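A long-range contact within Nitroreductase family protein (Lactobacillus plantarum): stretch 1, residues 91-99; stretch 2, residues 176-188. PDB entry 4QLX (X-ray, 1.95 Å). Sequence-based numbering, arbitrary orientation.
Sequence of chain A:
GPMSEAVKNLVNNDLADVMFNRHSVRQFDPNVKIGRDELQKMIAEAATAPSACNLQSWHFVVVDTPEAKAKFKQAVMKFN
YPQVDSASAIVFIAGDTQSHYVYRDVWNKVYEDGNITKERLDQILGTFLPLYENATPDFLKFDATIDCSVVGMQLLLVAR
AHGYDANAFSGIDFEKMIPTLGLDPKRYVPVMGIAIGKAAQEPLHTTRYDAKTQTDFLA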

# COMPACT_ATOMS: atom_id res chain seq x y z
N VAL A 91 1.74 -0.64 -15.52
CA VAL A 91 3.00 -0.55 -14.81
C VAL A 91 3.18 -1.84 -14.03
O VAL A 91 2.48 -2.08 -13.03
CB VAL A 91 3.03 0.66 -13.88
CG1 VAL A 91 4.32 0.67 -13.05
CG2 VAL A 91 2.89 1.95 -14.70
N PHE A 92 4.09 -2.70 -14.50
CA PHE A 92 4.32 -3.93 -13.77
C PHE A 92 5.40 -3.73 -12.71
O PHE A 92 6.44 -3.12 -12.98
CB PHE A 92 4.72 -5.09 -14.69
CG PHE A 92 4.64 -6.41 -13.99
CD1 PHE A 92 3.45 -7.13 -13.97
CD2 PHE A 92 5.73 -6.89 -13.27
CE1 PHE A 92 3.36 -8.32 -13.29
CE2 PHE A 92 5.64 -8.08 -12.58
CZ PHE A 92 4.47 -8.80 -12.58
N ILE A 93 5.15 -4.27 -11.52
CA ILE A 93 6.07 -4.11 -10.41
C ILE A 93 6.73 -5.43 -10.07
O ILE A 93 6.08 -6.44 -9.83
CB ILE A 93 5.35 -3.51 -9.16
CG1 ILE A 93 4.49 -2.32 -9.58
CG2 ILE A 93 6.39 -3.07 -8.11
CD1 ILE A 93 3.59 -1.76 -8.46
N ALA A 94 8.06 -5.42 -10.07
CA ALA A 94 8.82 -6.60 -9.70
C ALA A 94 9.67 -6.26 -8.48
O ALA A 94 10.05 -5.11 -8.30
CB ALA A 94 9.69 -7.07 -10.86
N GLY A 95 9.96 -7.25 -7.66
CA GLY A 95 10.73 -7.04 -6.45
C GLY A 95 12.20 -7.23 -6.71
O GLY A 95 12.60 -8.12 -7.46
N ASP A 96 13.02 -6.37 -6.10
CA ASP A 96 14.47 -6.41 -6.27
C ASP A 96 15.11 -7.12 -5.08
O ASP A 96 15.27 -6.54 -4.01
CB ASP A 96 15.03 -4.99 -6.42
CG ASP A 96 16.54 -4.96 -6.65
OD1 ASP A 96 17.17 -6.03 -6.77
OD2 ASP A 96 17.09 -3.84 -6.73
N THR A 97 15.50 -8.38 -5.27
CA THR A 97 16.03 -9.19 -4.18
C THR A 97 17.54 -8.99 -4.00
O THR A 97 18.19 -9.75 -3.29
CB THR A 97 15.74 -10.68 -4.39
OG1 THR A 97 16.51 -11.18 -5.49
CG2 THR A 97 14.25 -10.89 -4.67
N GLN A 98 18.09 -7.97 -4.65
CA GLN A 98 19.48 -7.61 -4.44
C GLN A 98 19.58 -6.16 -3.99
O GLN A 98 20.67 -5.58 -4.02
CB GLN A 98 20.29 -7.83 -5.72
CG GLN A 98 20.45 -9.31 -6.10
CD GLN A 98 21.13 -9.49 -7.44
OE1 GLN A 98 21.62 -8.54 -8.04
NE2 GLN A 98 21.15 -10.73 -7.93
N SER A 99 18.46 -5.60 -3.56
CA SER A 99 18.42 -4.19 -3.17
C SER A 99 19.31 -3.89 -1.96
O SER A 99 19.77 -2.75 -1.78
CB SER A 99 16.98 -3.74 -2.89
OG SER A 99 16.51 -4.29 -1.68
N LYS A 176 6.89 -17.19 -15.89
CA LYS A 176 7.24 -16.63 -17.19
C LYS A 176 7.40 -15.12 -17.22
O LYS A 176 8.01 -14.57 -18.14
CB LYS A 176 6.17 -17.00 -18.24
CG LYS A 176 6.35 -18.35 -18.87
CD LYS A 176 5.30 -18.57 -19.95
CE LYS A 176 5.40 -17.54 -21.06
NZ LYS A 176 4.34 -17.72 -22.09
N MET A 177 6.84 -14.43 -16.22
CA MET A 177 6.75 -12.97 -16.29
C MET A 177 8.12 -12.29 -16.33
O MET A 177 8.34 -11.39 -17.13
CB MET A 177 5.94 -12.42 -15.12
CG MET A 177 5.78 -10.90 -15.15
SD MET A 177 5.07 -10.22 -16.68
CE MET A 177 3.35 -10.68 -16.50
N ILE A 178 9.04 -12.70 -15.46
CA ILE A 178 10.33 -12.02 -15.40
C ILE A 178 11.09 -12.15 -16.73
O ILE A 178 11.58 -11.14 -17.24
CB ILE A 178 11.20 -12.53 -14.22
CG1 ILE A 178 10.57 -12.14 -12.88
CG2 ILE A 178 12.62 -11.97 -14.30
CD1 ILE A 178 10.36 -10.64 -12.71
N PRO A 179 11.18 -13.36 -17.30
CA PRO A 179 11.89 -13.41 -18.58
C PRO A 179 11.15 -12.68 -19.69
O PRO A 179 11.79 -12.04 -20.53
CB PRO A 179 11.99 -14.91 -18.87
CG PRO A 179 11.87 -15.56 -17.53
CD PRO A 179 10.89 -14.71 -16.79
N THR A 180 9.82 -12.76 -19.68
CA THR A 180 8.98 -12.01 -20.63
C THR A 180 9.29 -10.52 -20.59
O THR A 180 9.25 -9.85 -21.61
CB THR A 180 7.47 -12.24 -20.34
OG1 THR A 180 7.14 -13.61 -20.59
CG2 THR A 180 6.60 -11.35 -21.22
N LEU A 181 9.60 -10.00 -19.40
CA LEU A 181 9.91 -8.57 -19.27
C LEU A 181 11.39 -8.28 -19.57
O LEU A 181 11.81 -7.12 -19.62
CB LEU A 181 9.56 -8.08 -17.86
CG LEU A 181 8.09 -8.17 -17.43
CD1 LEU A 181 7.92 -7.72 -15.98
CD2 LEU A 181 7.20 -7.34 -18.33
N GLY A 182 12.17 -9.33 -19.78
CA GLY A 182 13.59 -9.18 -20.09
C GLY A 182 14.39 -8.81 -18.85
O GLY A 182 15.49 -8.27 -18.96
N LEU A 183 13.85 -9.12 -17.68
CA LEU A 183 14.50 -8.80 -16.41
C LEU A 183 15.36 -9.97 -15.92
O LEU A 183 15.08 -11.11 -16.26
CB LEU A 183 13.45 -8.45 -15.35
CG LEU A 183 12.66 -7.15 -15.54
CD1 LEU A 183 11.59 -7.04 -14.45
CD2 LEU A 183 13.58 -5.94 -15.53
N ASP A 184 16.38 -9.66 -15.14
CA ASP A 184 17.29 -10.64 -14.55
C ASP A 184 16.54 -11.58 -13.61
O ASP A 184 16.10 -11.17 -12.54
CB ASP A 184 18.41 -9.92 -13.80
CG ASP A 184 19.53 -10.86 -13.32
OD1 ASP A 184 19.42 -12.10 -13.44
OD2 ASP A 184 20.53 -10.32 -12.80
N PRO A 185 16.41 -12.85 -14.00
CA PRO A 185 15.71 -13.85 -13.20
C PRO A 185 16.41 -14.16 -11.88
O PRO A 185 15.77 -14.56 -10.91
CB PRO A 185 15.69 -15.07 -14.11
CG PRO A 185 16.85 -14.90 -15.00
CD PRO A 185 16.92 -13.43 -15.26
N LYS A 186 17.73 -14.00 -11.85
CA LYS A 186 18.49 -14.13 -10.61
C LYS A 186 18.07 -13.08 -9.59
O LYS A 186 18.19 -13.30 -8.39
CB LYS A 186 19.99 -13.99 -10.88
CG LYS A 186 20.66 -15.15 -11.60
CD LYS A 186 22.17 -14.96 -11.57
CE LYS A 186 22.69 -14.97 -10.12
NZ LYS A 186 23.52 -13.77 -9.76
N ARG A 187 17.59 -11.94 -10.09
CA ARG A 187 17.43 -10.74 -9.28
C ARG A 187 15.98 -10.38 -8.94
O ARG A 187 15.65 -10.06 -7.80
CB ARG A 187 18.05 -9.55 -10.01
CG ARG A 187 17.96 -8.26 -9.24
CD ARG A 187 18.73 -7.15 -9.89
NE ARG A 187 18.82 -5.99 -9.00
CZ ARG A 187 19.45 -4.86 -9.31
NH1 ARG A 187 20.04 -4.73 -10.49
NH2 ARG A 187 19.48 -3.86 -8.43
N TYR A 188 15.12 -10.42 -9.95
CA TYR A 188 13.78 -9.86 -9.82
C TYR A 188 12.69 -10.92 -9.64
O TYR A 188 12.75 -11.99 -10.24
CB TYR A 188 13.47 -8.99 -11.04
CG TYR A 188 14.36 -7.78 -11.13
CD1 TYR A 188 14.22 -6.73 -10.24
CD2 TYR A 188 15.34 -7.68 -12.11
CE1 TYR A 188 15.03 -5.61 -10.31
CE2 TYR A 188 16.15 -6.57 -12.20
CZ TYR A 188 16.00 -5.54 -11.30
OH TYR A 188 16.81 -4.43 -11.38
O HOH W 1 19.79 -12.79 -6.34

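What packs the strand against the helix? Phe92, buried and pointing toward the helix, offers one ring face to Met177: CG of Met177 lies 3.6 Å from CZ of Phe92, and the Met177 sulfur sits almost straight above the ring, a sulfur-aromatic contact suited to methionine's flexible, polarizable side chain. Leu181 CD1 adds an apolar contact 3.6 Å from Phe92 CD2.

What does Ala94 contribute? Its single methyl, CB, meets three neighbours, Ile178 CD1 and Leu183 CD1 at 4.1 Å each and Tyr188 CB at 4.2 Å, so one buried methyl touches three apolar neighbours of the other stretch.

How do the backbones meet? Asp96 and Tyr188 form an antiparallel, non-hydrogen-bonded bridge pair. Beside it, Arg187 O accepts from Thr97 N at 3.0 Å and from Thr97 OG1 at 2.7 Å, the p rotamer bringing hydroxyl and amide to one carbonyl.

What closes the polar edge? The extended Arg187 reaches buried Asp96 in a two-pronged salt bridge: Arg187 NE to Asp96 OD1 is 2.8 Å and Arg187 NH2 to Asp96 OD2 is 2.9 Å. Asp96 OD1 also accepts from Gln98 N at 3.0 Å, steadying the carboxylate. Farther out, one water links Gln98 NE2 to Lys186 O.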